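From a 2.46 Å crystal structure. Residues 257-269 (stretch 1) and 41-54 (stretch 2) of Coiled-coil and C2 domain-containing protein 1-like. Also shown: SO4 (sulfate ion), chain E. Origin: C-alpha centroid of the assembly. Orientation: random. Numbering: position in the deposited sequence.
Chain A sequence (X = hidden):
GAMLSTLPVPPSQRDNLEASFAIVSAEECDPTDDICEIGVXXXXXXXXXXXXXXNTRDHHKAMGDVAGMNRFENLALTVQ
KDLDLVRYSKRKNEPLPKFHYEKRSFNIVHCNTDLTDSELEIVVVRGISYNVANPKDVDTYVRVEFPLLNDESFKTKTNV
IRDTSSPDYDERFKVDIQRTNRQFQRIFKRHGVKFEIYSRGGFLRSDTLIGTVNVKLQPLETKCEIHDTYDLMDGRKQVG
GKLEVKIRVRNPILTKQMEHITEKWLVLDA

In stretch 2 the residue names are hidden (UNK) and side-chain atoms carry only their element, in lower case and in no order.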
# COMPACT_ATOMS: atom_id res chain seq x y z
N GLN A 257 -5.65 -13.79 -7.33
CA GLN A 257 -4.47 -14.62 -7.37
C GLN A 257 -3.78 -14.76 -6.02
O GLN A 257 -3.06 -15.74 -5.81
CB GLN A 257 -3.47 -14.13 -8.42
CG GLN A 257 -3.06 -12.70 -8.35
CD GLN A 257 -2.46 -12.25 -9.67
OE1 GLN A 257 -3.15 -11.63 -10.49
NE2 GLN A 257 -1.18 -12.59 -9.91
N MET A 258 -3.98 -13.82 -5.10
CA MET A 258 -3.49 -14.03 -3.74
C MET A 258 -4.21 -15.19 -3.09
O MET A 258 -3.60 -15.99 -2.37
CB MET A 258 -3.64 -12.75 -2.91
CG MET A 258 -2.61 -11.65 -3.27
SD MET A 258 -2.94 -10.04 -2.53
CE MET A 258 -2.75 -10.43 -0.78
N GLU A 259 -5.52 -15.31 -3.33
CA GLU A 259 -6.27 -16.42 -2.77
C GLU A 259 -5.79 -17.75 -3.33
O GLU A 259 -5.74 -18.75 -2.61
CB GLU A 259 -7.76 -16.23 -3.05
CG GLU A 259 -8.43 -15.28 -2.08
CD GLU A 259 -9.80 -14.81 -2.57
OE1 GLU A 259 -10.09 -14.96 -3.79
OE2 GLU A 259 -10.58 -14.30 -1.73
N HIS A 260 -5.41 -17.79 -4.61
CA HIS A 260 -4.91 -19.04 -5.15
C HIS A 260 -3.68 -19.50 -4.38
O HIS A 260 -3.57 -20.68 -4.03
CB HIS A 260 -4.62 -18.90 -6.65
CG HIS A 260 -5.85 -18.58 -7.45
ND1 HIS A 260 -7.13 -18.86 -7.01
CD2 HIS A 260 -6.00 -18.00 -8.67
CE1 HIS A 260 -8.02 -18.45 -7.91
NE2 HIS A 260 -7.36 -17.93 -8.93
N ILE A 261 -2.77 -18.57 -4.04
CA ILE A 261 -1.59 -18.92 -3.25
C ILE A 261 -2.00 -19.50 -1.91
O ILE A 261 -1.41 -20.46 -1.41
CB ILE A 261 -0.68 -17.69 -3.08
CG1 ILE A 261 -0.18 -17.25 -4.46
CG2 ILE A 261 0.46 -17.98 -2.06
CD1 ILE A 261 0.94 -16.30 -4.37
N THR A 262 -3.00 -18.91 -1.27
CA THR A 262 -3.36 -19.40 0.04
C THR A 262 -4.00 -20.81 -0.02
O THR A 262 -4.02 -21.51 1.00
CB THR A 262 -4.26 -18.37 0.73
OG1 THR A 262 -4.13 -18.55 2.13
CG2 THR A 262 -5.70 -18.52 0.33
N GLU A 263 -4.46 -21.24 -1.19
CA GLU A 263 -5.05 -22.56 -1.34
C GLU A 263 -4.03 -23.64 -1.61
O GLU A 263 -4.36 -24.82 -1.49
CB GLU A 263 -6.07 -22.55 -2.47
CG GLU A 263 -7.37 -21.90 -2.07
CD GLU A 263 -8.09 -21.32 -3.26
OE1 GLU A 263 -7.79 -21.81 -4.39
OE2 GLU A 263 -8.92 -20.39 -3.07
N LYS A 264 -2.82 -23.27 -1.97
CA LYS A 264 -1.73 -24.22 -2.11
C LYS A 264 -0.52 -23.70 -1.33
O LYS A 264 0.52 -23.34 -1.87
CB LYS A 264 -1.40 -24.46 -3.57
CG LYS A 264 -2.60 -24.42 -4.47
CD LYS A 264 -2.33 -25.09 -5.81
CE LYS A 264 -2.04 -24.05 -6.90
NZ LYS A 264 -1.68 -24.70 -8.20
N TRP A 265 -0.66 -23.69 -0.02
CA TRP A 265 0.43 -23.26 0.84
C TRP A 265 1.52 -24.33 0.81
O TRP A 265 1.31 -25.45 1.30
CB TRP A 265 -0.10 -23.06 2.26
CG TRP A 265 0.71 -22.17 3.12
CD1 TRP A 265 1.52 -22.55 4.15
CD2 TRP A 265 0.75 -20.74 3.07
NE1 TRP A 265 2.07 -21.44 4.75
CE2 TRP A 265 1.60 -20.32 4.11
CE3 TRP A 265 0.13 -19.77 2.27
CZ2 TRP A 265 1.89 -18.97 4.34
CZ3 TRP A 265 0.41 -18.45 2.49
CH2 TRP A 265 1.28 -18.05 3.52
N LEU A 266 2.68 -23.99 0.27
CA LEU A 266 3.79 -24.94 0.29
C LEU A 266 4.35 -25.03 1.70
O LEU A 266 4.60 -24.01 2.34
CB LEU A 266 4.86 -24.53 -0.70
CG LEU A 266 5.89 -25.56 -1.11
CD1 LEU A 266 6.31 -25.32 -2.53
CD2 LEU A 266 7.11 -25.55 -0.17
N VAL A 267 4.53 -26.27 2.19
CA VAL A 267 5.01 -26.57 3.54
C VAL A 267 6.00 -27.72 3.43
O VAL A 267 5.71 -28.72 2.77
CB VAL A 267 3.84 -26.96 4.47
CG1 VAL A 267 4.33 -27.59 5.78
CG2 VAL A 267 2.90 -25.81 4.75
N LEU A 268 7.16 -27.61 4.07
CA LEU A 268 8.07 -28.75 4.02
C LEU A 268 7.55 -29.90 4.90
O LEU A 268 6.89 -29.67 5.92
CB LEU A 268 9.47 -28.36 4.48
CG LEU A 268 10.06 -27.15 3.76
CD1 LEU A 268 11.43 -26.81 4.31
CD2 LEU A 268 10.11 -27.34 2.25
N ASP A 269 7.82 -31.13 4.48
CA ASP A 269 7.83 -32.23 5.45
C ASP A 269 9.04 -32.03 6.35
O ASP A 269 10.07 -31.51 5.91
CB ASP A 269 7.89 -33.59 4.74
CG ASP A 269 6.88 -33.73 3.60
OD1 ASP A 269 6.02 -32.84 3.39
OD2 ASP A 269 6.93 -34.77 2.90
N UNK A 41 11.93 -22.33 -7.58
CA UNK A 41 10.50 -22.06 -7.39
C UNK A 41 10.02 -22.36 -5.97
O UNK A 41 9.16 -21.64 -5.43
n UNK A 41 7.94 -19.20 -11.78
n UNK A 41 9.74 -20.65 -11.56
c UNK A 41 9.03 -19.77 -12.27
n UNK A 41 9.40 -19.48 -13.50
c UNK A 41 9.69 -22.85 -8.40
c UNK A 41 9.98 -22.47 -9.85
c UNK A 41 9.42 -21.08 -10.19
N UNK A 42 10.55 -23.41 -5.35
CA UNK A 42 10.28 -23.65 -3.94
C UNK A 42 10.61 -22.42 -3.11
O UNK A 42 9.81 -21.96 -2.28
c UNK A 42 11.08 -24.86 -3.45
c UNK A 42 10.55 -26.20 -3.91
s UNK A 42 11.72 -27.55 -3.61
c UNK A 42 11.77 -27.55 -1.79
N UNK A 43 11.80 -21.87 -3.32
CA UNK A 43 12.22 -20.72 -2.55
C UNK A 43 11.37 -19.48 -2.89
O UNK A 43 10.94 -18.75 -1.99
c UNK A 43 14.29 -19.45 -1.91
c UNK A 43 13.70 -20.48 -2.80
o UNK A 43 16.35 -20.56 -2.27
c UNK A 43 15.79 -19.48 -1.91
o UNK A 43 16.37 -18.43 -1.56
N UNK A 44 11.11 -19.25 -4.17
CA UNK A 44 10.22 -18.16 -4.58
C UNK A 44 8.85 -18.29 -3.92
O UNK A 44 8.30 -17.30 -3.42
c UNK A 44 11.41 -16.20 -6.84
o UNK A 44 10.33 -15.52 -6.88
o UNK A 44 12.55 -15.69 -6.79
c UNK A 44 10.06 -18.15 -6.09
c UNK A 44 11.30 -17.72 -6.80
N UNK A 45 8.27 -19.50 -3.97
CA UNK A 45 6.95 -19.70 -3.41
C UNK A 45 6.93 -19.36 -1.93
O UNK A 45 6.01 -18.69 -1.45
n UNK A 45 2.89 -20.48 -3.08
o UNK A 45 4.08 -20.66 -4.97
c UNK A 45 3.98 -20.82 -3.76
c UNK A 45 6.49 -21.14 -3.63
c UNK A 45 5.13 -21.43 -2.98
N UNK A 46 7.96 -19.81 -1.19
CA UNK A 46 8.01 -19.55 0.24
C UNK A 46 8.23 -18.07 0.52
O UNK A 46 7.60 -17.50 1.42
c UNK A 46 7.75 -22.25 1.95
c UNK A 46 9.12 -20.40 0.89
c UNK A 46 10.15 -22.71 1.28
c UNK A 46 8.86 -21.92 0.95
N UNK A 47 9.10 -17.42 -0.27
CA UNK A 47 9.29 -15.98 -0.14
C UNK A 47 7.98 -15.22 -0.39
O UNK A 47 7.67 -14.27 0.33
c UNK A 47 10.39 -15.49 -1.09
N UNK A 48 7.19 -15.64 -1.39
CA UNK A 48 5.88 -15.00 -1.60
C UNK A 48 4.96 -15.23 -0.43
O UNK A 48 4.19 -14.34 -0.04
c UNK A 48 5.70 -14.94 -4.17
n UNK A 48 7.11 -15.34 -6.62
c UNK A 48 5.61 -15.16 -6.66
c UNK A 48 5.20 -15.51 -2.87
c UNK A 48 4.95 -15.57 -5.35
N UNK A 49 5.00 -16.43 0.15
CA UNK A 49 4.18 -16.72 1.32
C UNK A 49 4.61 -15.87 2.50
O UNK A 49 3.76 -15.33 3.23
c UNK A 49 4.27 -18.22 1.66
c UNK A 49 3.44 -19.12 0.74
n UNK A 49 4.21 -21.05 2.10
c UNK A 49 3.69 -20.64 0.93
o UNK A 49 3.41 -21.41 0.02
N UNK A 50 5.92 -15.77 2.72
CA UNK A 50 6.45 -14.89 3.76
C UNK A 50 5.91 -13.47 3.60
O UNK A 50 5.40 -12.87 4.56
c UNK A 50 8.17 -14.84 6.16
c UNK A 50 8.63 -14.19 4.86
c UNK A 50 10.15 -14.25 4.68
c UNK A 50 7.97 -14.89 3.71
N UNK A 51 6.01 -12.91 2.39
CA UNK A 51 5.50 -11.58 2.13
C UNK A 51 4.04 -11.45 2.53
O UNK A 51 3.64 -10.44 3.12
c UNK A 51 8.02 -9.09 0.14
c UNK A 51 5.65 -11.21 0.65
c UNK A 51 5.34 -9.74 0.36
s UNK A 51 6.59 -8.63 1.09
N UNK A 52 3.22 -12.46 2.20
CA UNK A 52 1.80 -12.38 2.53
C UNK A 52 1.60 -12.39 4.04
O UNK A 52 0.76 -11.65 4.57
c UNK A 52 1.03 -13.53 1.89
s UNK A 52 -0.48 -14.57 -0.25
c UNK A 52 -1.84 -14.46 0.92
c UNK A 52 0.66 -13.30 0.42
N UNK A 53 2.37 -13.20 4.75
CA UNK A 53 2.30 -13.21 6.21
C UNK A 53 2.59 -11.84 6.80
O UNK A 53 1.87 -11.37 7.69
c UNK A 53 3.27 -14.24 6.79
s UNK A 53 2.79 -15.89 6.37
N UNK A 54 3.66 -11.19 6.32
CA UNK A 54 4.07 -9.90 6.88
C UNK A 54 3.06 -8.81 6.55
O UNK A 54 2.62 -8.08 7.45
c UNK A 54 5.47 -9.55 6.39
c UNK A 54 8.83 -11.09 7.38
c UNK A 54 7.87 -10.25 6.52
c UNK A 54 6.47 -10.45 7.02
n UNK A 54 10.22 -11.14 6.83
S SO4 E . 10.14 -8.18 9.63
O1 SO4 E . 9.64 -9.42 10.26
O2 SO4 E . 11.18 -8.53 8.66
O3 SO4 E . 9.04 -7.45 8.97
O4 SO4 E . 10.73 -7.34 10.68

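Position 41 carries three carbons, a nitrogen, then a carbon bearing two more nitrogens, a guanidinium that leads away from stretch 1: Arg41. At 42 two carbons, a sulfur and a terminal carbon form an unbranched chain whose last carbon lies 4.4 Å from Leu268 CD2; this is Met42. Positions 43 and 44 each show three carbons, the third holding two oxygens, and neither touches stretch 1: Glu43 and Glu44.

Position 45 has three carbons, the third with one oxygen and one nitrogen, on a CA-to-CB bond that points toward stretch 1. Two carboxylate oxygens would have the same shape, so the element decides: Gln45, its NE2 3.6 Å from Ile261 CG2 and its CG 3.9 Å from Leu266 CB. At 46 four carbons fork at the second, and one tip lies 4.0 Å from Leu266 CD2: Leu46. A single carbon at 47, far from stretch 1, makes Ala47.

Four carbons in a row end in nitrogen at 48, the third passing 4.2 Å from Ile261 CD1. This is Lys48, whose NZ forms a salt bridge with Glu44 OE1 at 3.2 Å, leaving its alkyl chain against the isoleucine.

Position 49 again has three carbons ending in one oxygen and one nitrogen. The oxygen accepts from Leu266 N at 2.7 Å and the nitrogen donates to Leu266 O at 3.0 Å, a pairing that needs a carboxamide: Gln49. Its CG sits over the face of the Trp265 six-membered ring, 3.5 Å from the centroid, and its OE1 also accepts from Gln45 NE2 at 3.3 Å.

At 50 the CA-to-CB bond points away from stretch 1, and four carbons fork at the second: Leu50. Position 51, two carbons, sulfur and carbon, is exposed and out of reach: Met51. At 52 the same atoms recur, on a CA-to-CB bond that points toward stretch 1, with the sulfur 4.0 Å from Ile261 CG2: Met52. One carbon and one sulfur at 53 place the sulfur 3.8 Å from Trp265 CZ2, at the ring edge: Cys53. Four carbons ending in nitrogen at 54 give Lys54, whose NZ makes a weak hydrogen bond to sulfate O2 at 3.3 Å.

The rule here is one polar clamp within an apolar seam. Gln49 reads both backbone groups of Leu266, fixing strand against helix, while Ile261 enters a hole formed by Gln45, Lys48, Gln49 and Met52. Contacts at 42, 45, 46, 48, 49, 52 and 53 follow the helical repeat, and the chain buries 689 Å² between segments over 200 residues apart.

Stretch 2, residues 41-54: RMEEQLAKQLMMCK
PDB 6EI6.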